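Local coordinates for protein stress response kinase A (Escherichia coli, PDB 1ZYL) that phosphorylates itself and other proteins on serine and threonine using ATP, and probably suppresses the effects of stress linked to reactive oxygen species, at residues Leu170-Leu181 and Trp303-Ala314. Sequence-based numbering, arbitrary orientation.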
loop_
_atom_site.group_PDB
_atom_site.type_symbol
_atom_site.label_atom_id
_atom_site.label_comp_id
_atom_site.label_asym_id
_atom_site.label_seq_id
_atom_site.Cartn_x
_atom_site.Cartn_y
_atom_site.Cartn_z
ATOM N N LEU A 170 -24.132 17.920 3.967
ATOM C CA LEU A 170 -22.751 18.333 3.804
ATOM C C LEU A 170 -22.316 17.100 3.016
ATOM O O LEU A 170 -21.366 17.119 2.235
ATOM C CB LEU A 170 -22.071 18.421 5.169
ATOM C CG LEU A 170 -20.555 18.228 5.228
ATOM C CD1 LEU A 170 -19.935 19.163 6.262
ATOM C CD2 LEU A 170 -20.249 16.769 5.559
ATOM N N LYS A 171 -23.088 16.033 3.215
ATOM C CA LYS A 171 -22.888 14.771 2.526
ATOM C C LYS A 171 -23.205 14.973 1.044
ATOM O O LYS A 171 -22.485 14.483 0.170
ATOM C CB LYS A 171 -23.814 13.691 3.109
ATOM C CG LYS A 171 -23.927 12.431 2.253
ATOM C CD LYS A 171 -24.543 11.265 3.016
ATOM C CE LYS A 171 -23.591 10.737 4.095
ATOM N NZ LYS A 171 -24.231 9.771 5.053
ATOM N N ALA A 172 -24.281 15.703 0.766
ATOM C CA ALA A 172 -24.688 15.948 -0.610
ATOM C C ALA A 172 -23.554 16.559 -1.413
ATOM O O ALA A 172 -23.156 16.032 -2.452
ATOM C CB ALA A 172 -25.881 16.856 -0.637
ATOM N N ALA A 173 -23.036 17.676 -0.926
ATOM C CA ALA A 173 -21.948 18.360 -1.608
ATOM C C ALA A 173 -20.784 17.399 -1.771
ATOM O O ALA A 173 -20.178 17.318 -2.840
ATOM C CB ALA A 173 -21.511 19.571 -0.803
ATOM N N PHE A 174 -20.485 16.666 -0.699
ATOM C CA PHE A 174 -19.386 15.712 -0.705
ATOM C C PHE A 174 -19.590 14.622 -1.742
ATOM O O PHE A 174 -18.691 14.333 -2.531
ATOM C CB PHE A 174 -19.207 15.090 0.685
ATOM C CG PHE A 174 -18.341 13.870 0.686
ATOM C CD1 PHE A 174 -18.879 12.621 0.388
ATOM C CD2 PHE A 174 -16.975 13.974 0.909
ATOM C CE1 PHE A 174 -18.070 11.503 0.307
ATOM C CE2 PHE A 174 -16.151 12.856 0.829
ATOM C CZ PHE A 174 -16.700 11.621 0.527
ATOM N N LEU A 175 -20.763 14.006 -1.743
ATOM C CA LEU A 175 -21.024 12.955 -2.708
ATOM C C LEU A 175 -20.981 13.524 -4.122
ATOM O O LEU A 175 -20.681 12.812 -5.072
ATOM C CB LEU A 175 -22.379 12.294 -2.434
ATOM C CG LEU A 175 -22.535 11.566 -1.091
ATOM C CD1 LEU A 175 -23.832 10.752 -1.080
ATOM C CD2 LEU A 175 -21.350 10.647 -0.862
ATOM N N LYS A 176 -21.272 14.811 -4.258
ATOM C CA LYS A 176 -21.253 15.459 -5.565
ATOM C C LYS A 176 -19.801 15.625 -6.002
ATOM O O LYS A 176 -19.440 15.311 -7.129
ATOM C CB LYS A 176 -21.937 16.827 -5.481
ATOM C CG LYS A 176 -22.167 17.538 -6.810
ATOM C CD LYS A 176 -22.849 18.864 -6.561
ATOM C CE LYS A 176 -23.227 19.583 -7.840
ATOM N NZ LYS A 176 -22.047 20.054 -8.603
ATOM N N ALA A 177 -18.973 16.127 -5.099
ATOM C CA ALA A 177 -17.565 16.305 -5.395
ATOM C C ALA A 177 -16.951 14.945 -5.725
ATOM O O ALA A 177 -16.047 14.857 -6.555
ATOM C CB ALA A 177 -16.851 16.932 -4.202
ATOM N N THR A 178 -17.434 13.882 -5.084
ATOM C CA THR A 178 -16.897 12.554 -5.361
ATOM C C THR A 178 -17.259 12.098 -6.775
ATOM O O THR A 178 -16.380 11.792 -7.581
ATOM C CB THR A 178 -17.395 11.513 -4.335
ATOM O OG1 THR A 178 -16.793 11.778 -3.064
ATOM C CG2 THR A 178 -17.013 10.114 -4.763
ATOM N N ASP A 179 -18.550 12.054 -7.069
ATOM C CA ASP A 179 -19.018 11.658 -8.386
ATOM C C ASP A 179 -18.188 12.385 -9.460
ATOM O O ASP A 179 -17.665 11.773 -10.391
ATOM C CB ASP A 179 -20.506 12.011 -8.532
ATOM C CG ASP A 179 -21.403 11.191 -7.605
ATOM O OD1 ASP A 179 -22.618 11.467 -7.535
ATOM O OD2 ASP A 179 -20.903 10.266 -6.943
ATOM N N GLU A 180 -18.071 13.696 -9.311
ATOM C CA GLU A 180 -17.312 14.516 -10.242
ATOM C C GLU A 180 -15.886 14.015 -10.360
ATOM O O GLU A 180 -15.291 14.048 -11.438
ATOM C CB GLU A 180 -17.295 15.966 -9.760
ATOM C CG GLU A 180 -18.365 16.870 -10.376
ATOM C CD GLU A 180 -18.769 18.018 -9.457
ATOM O OE1 GLU A 180 -17.913 18.519 -8.692
ATOM O OE2 GLU A 180 -19.951 18.421 -9.508
ATOM N N LEU A 181 -15.333 13.551 -9.245
ATOM C CA LEU A 181 -13.970 13.058 -9.255
ATOM C C LEU A 181 -13.899 11.732 -9.968
ATOM O O LEU A 181 -13.042 11.546 -10.823
ATOM C CB LEU A 181 -13.417 12.918 -7.832
ATOM C CG LEU A 181 -11.911 12.621 -7.745
ATOM C CD1 LEU A 181 -11.132 13.686 -8.480
ATOM C CD2 LEU A 181 -11.467 12.561 -6.301
ATOM N N TRP A 303 -14.604 16.748 6.630
ATOM C CA TRP A 303 -15.370 16.439 5.425
ATOM C C TRP A 303 -15.531 17.625 4.496
ATOM O O TRP A 303 -15.935 17.465 3.352
ATOM C CB TRP A 303 -16.737 15.841 5.771
ATOM C CG TRP A 303 -16.586 14.491 6.357
ATOM C CD1 TRP A 303 -16.507 14.181 7.678
ATOM C CD2 TRP A 303 -16.331 13.275 5.645
ATOM N NE1 TRP A 303 -16.209 12.851 7.839
ATOM C CE2 TRP A 303 -16.095 12.270 6.607
ATOM C CE3 TRP A 303 -16.275 12.938 4.286
ATOM C CZ2 TRP A 303 -15.805 10.951 6.257
ATOM C CZ3 TRP A 303 -15.986 11.621 3.938
ATOM C CH2 TRP A 303 -15.755 10.646 4.922
ATOM N N LEU A 304 -15.217 18.818 4.982
ATOM C CA LEU A 304 -15.294 19.995 4.134
ATOM C C LEU A 304 -13.988 20.064 3.375
ATOM O O LEU A 304 -13.983 20.296 2.172
ATOM C CB LEU A 304 -15.469 21.263 4.957
ATOM C CG LEU A 304 -16.824 21.411 5.636
ATOM C CD1 LEU A 304 -16.877 22.750 6.330
ATOM C CD2 LEU A 304 -17.928 21.291 4.617
ATOM N N ARG A 305 -12.881 19.851 4.087
ATOM C CA ARG A 305 -11.553 19.877 3.480
ATOM C C ARG A 305 -11.450 18.796 2.423
ATOM O O ARG A 305 -10.871 19.004 1.361
ATOM C CB ARG A 305 -10.454 19.632 4.520
ATOM C CG ARG A 305 -10.363 20.657 5.633
ATOM C CD ARG A 305 -8.970 20.645 6.261
ATOM N NE ARG A 305 -8.981 21.020 7.675
ATOM C CZ ARG A 305 -9.455 20.247 8.653
ATOM N NH1 ARG A 305 -9.425 20.672 9.909
ATOM N NH2 ARG A 305 -9.957 19.045 8.380
ATOM N N GLN A 306 -12.011 17.634 2.733
ATOM C CA GLN A 306 -11.976 16.500 1.824
ATOM C C GLN A 306 -12.746 16.859 0.563
ATOM O O GLN A 306 -12.277 16.613 -0.546
ATOM C CB GLN A 306 -12.597 15.276 2.496
ATOM C CG GLN A 306 -12.020 13.948 2.056
ATOM C CD GLN A 306 -10.570 13.787 2.446
ATOM O OE1 GLN A 306 -10.201 14.004 3.601
ATOM N NE2 GLN A 306 -9.737 13.397 1.485
ATOM N N THR A 307 -13.924 17.452 0.744
ATOM C CA THR A 307 -14.766 17.863 -0.375
ATOM C C THR A 307 -14.004 18.809 -1.299
ATOM O O THR A 307 -14.045 18.696 -2.514
ATOM C CB THR A 307 -16.031 18.571 0.141
ATOM O OG1 THR A 307 -16.772 17.661 0.955
ATOM C CG2 THR A 307 -16.912 19.033 -1.007
ATOM N N ALA A 308 -13.301 19.752 -0.706
ATOM C CA ALA A 308 -12.536 20.703 -1.477
ATOM C C ALA A 308 -11.346 20.005 -2.143
ATOM O O ALA A 308 -10.968 20.349 -3.265
ATOM C CB ALA A 308 -12.060 21.825 -0.572
ATOM N N THR A 309 -10.749 19.030 -1.461
ATOM C CA THR A 309 -9.624 18.318 -2.046
ATOM C C THR A 309 -10.084 17.555 -3.281
ATOM O O THR A 309 -9.398 17.533 -4.298
ATOM C CB THR A 309 -8.995 17.313 -1.067
ATOM O OG1 THR A 309 -8.170 18.003 -0.116
ATOM C CG2 THR A 309 -8.152 16.286 -1.842
ATOM N N PHE A 310 -11.243 16.922 -3.199
ATOM C CA PHE A 310 -11.732 16.193 -4.348
ATOM C C PHE A 310 -11.956 17.182 -5.491
ATOM O O PHE A 310 -11.399 17.021 -6.573
ATOM C CB PHE A 310 -13.022 15.433 -3.997
ATOM C CG PHE A 310 -12.798 14.220 -3.119
ATOM C CD1 PHE A 310 -13.857 13.387 -2.786
ATOM C CD2 PHE A 310 -11.522 13.895 -2.650
ATOM C CE1 PHE A 310 -13.651 12.242 -2.001
ATOM C CE2 PHE A 310 -11.304 12.752 -1.862
ATOM C CZ PHE A 310 -12.370 11.928 -1.541
ATOM N N ILE A 311 -12.752 18.219 -5.249
ATOM C CA ILE A 311 -13.009 19.220 -6.278
ATOM C C ILE A 311 -11.712 19.717 -6.917
ATOM O O ILE A 311 -11.650 19.959 -8.126
ATOM C CB ILE A 311 -13.783 20.431 -5.700
ATOM C CG1 ILE A 311 -15.240 20.029 -5.451
ATOM C CG2 ILE A 311 -13.697 21.632 -6.657
ATOM C CD1 ILE A 311 -16.137 21.160 -5.042
ATOM N N GLU A 312 -10.670 19.870 -6.105
ATOM C CA GLU A 312 -9.389 20.337 -6.617
ATOM C C GLU A 312 -8.715 19.306 -7.529
ATOM O O GLU A 312 -8.099 19.666 -8.536
ATOM C CB GLU A 312 -8.460 20.691 -5.460
ATOM C CG GLU A 312 -8.046 22.147 -5.459
ATOM C CD GLU A 312 -7.671 22.632 -6.851
ATOM O OE1 GLU A 312 -6.808 21.992 -7.496
ATOM O OE2 GLU A 312 -8.245 23.654 -7.297
ATOM N N GLN A 313 -8.847 18.027 -7.180
ATOM C CA GLN A 313 -8.253 16.948 -7.968
ATOM C C GLN A 313 -8.838 16.854 -9.363
ATOM O O GLN A 313 -8.118 16.561 -10.312
ATOM C CB GLN A 313 -8.418 15.595 -7.261
ATOM C CG GLN A 313 -7.182 15.146 -6.502
ATOM C CD GLN A 313 -5.993 14.918 -7.414
ATOM O OE1 GLN A 313 -6.033 14.060 -8.286
ATOM N NE2 GLN A 313 -4.927 15.685 -7.214
ATOM N N ALA A 314 -10.138 17.092 -9.492
ATOM C CA ALA A 314 -10.770 17.025 -10.807
ATOM C C ALA A 314 -10.208 18.120 -11.723
ATOM O O ALA A 314 -10.117 17.936 -12.939
ATOM C CB ALA A 314 -12.283 17.155 -10.679
#
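F174 and F310 meet inside a near-parallel helix pair, 171-181 against 303-314, whose axes approach to 8.5 Å at a crossing angle of 24°. The pairing is knobs-into-holes in one clear instance: the F310 side chain enters the hole made by F174, A177, T178 and L181. With W303, the two phenylalanines form an aromatic cluster within the helical part of this kinase of the APH-like phosphotransferase family, away from the probable catalytic site.

The CB of F174 lies 3.6 Å from T307 OG1, which also sits near the ring plane, at the edge. CG is anti to the backbone N (chi1 166°), a turn that brings the ring against both W303 and F310. CG and CD2 keep near T307 OG1, CD2 also meets W303 CE3, CE1 and CZ lie by W303 CZ3, and CE2 reaches both W303 CZ3 and F310 CE1, the latter at 3.8 Å. The tryptophan presents its edge to the phenylalanine face: centroids of F174 and the W303 six-membered ring are 5.0 Å apart with planes at 79°, the evidence for a T-shaped pair. With an alanine in place of F174, W303 is likely to lose the face its six-membered edge meets, opening a gap beside it. Outside the pair, F160 of helix 149-161 adds another edge-to-face contact with F174, and W303 NE1 is hydrogen-bonded to L297 O.

Further along the pair, A177 CB packs on I311 CG1 at 3.7 Å. L181 divides its branches: CD1 touches Q313 CB, while CD2 lies over the F310 face, 4.2 Å from its centroid, as a CH-pi contact.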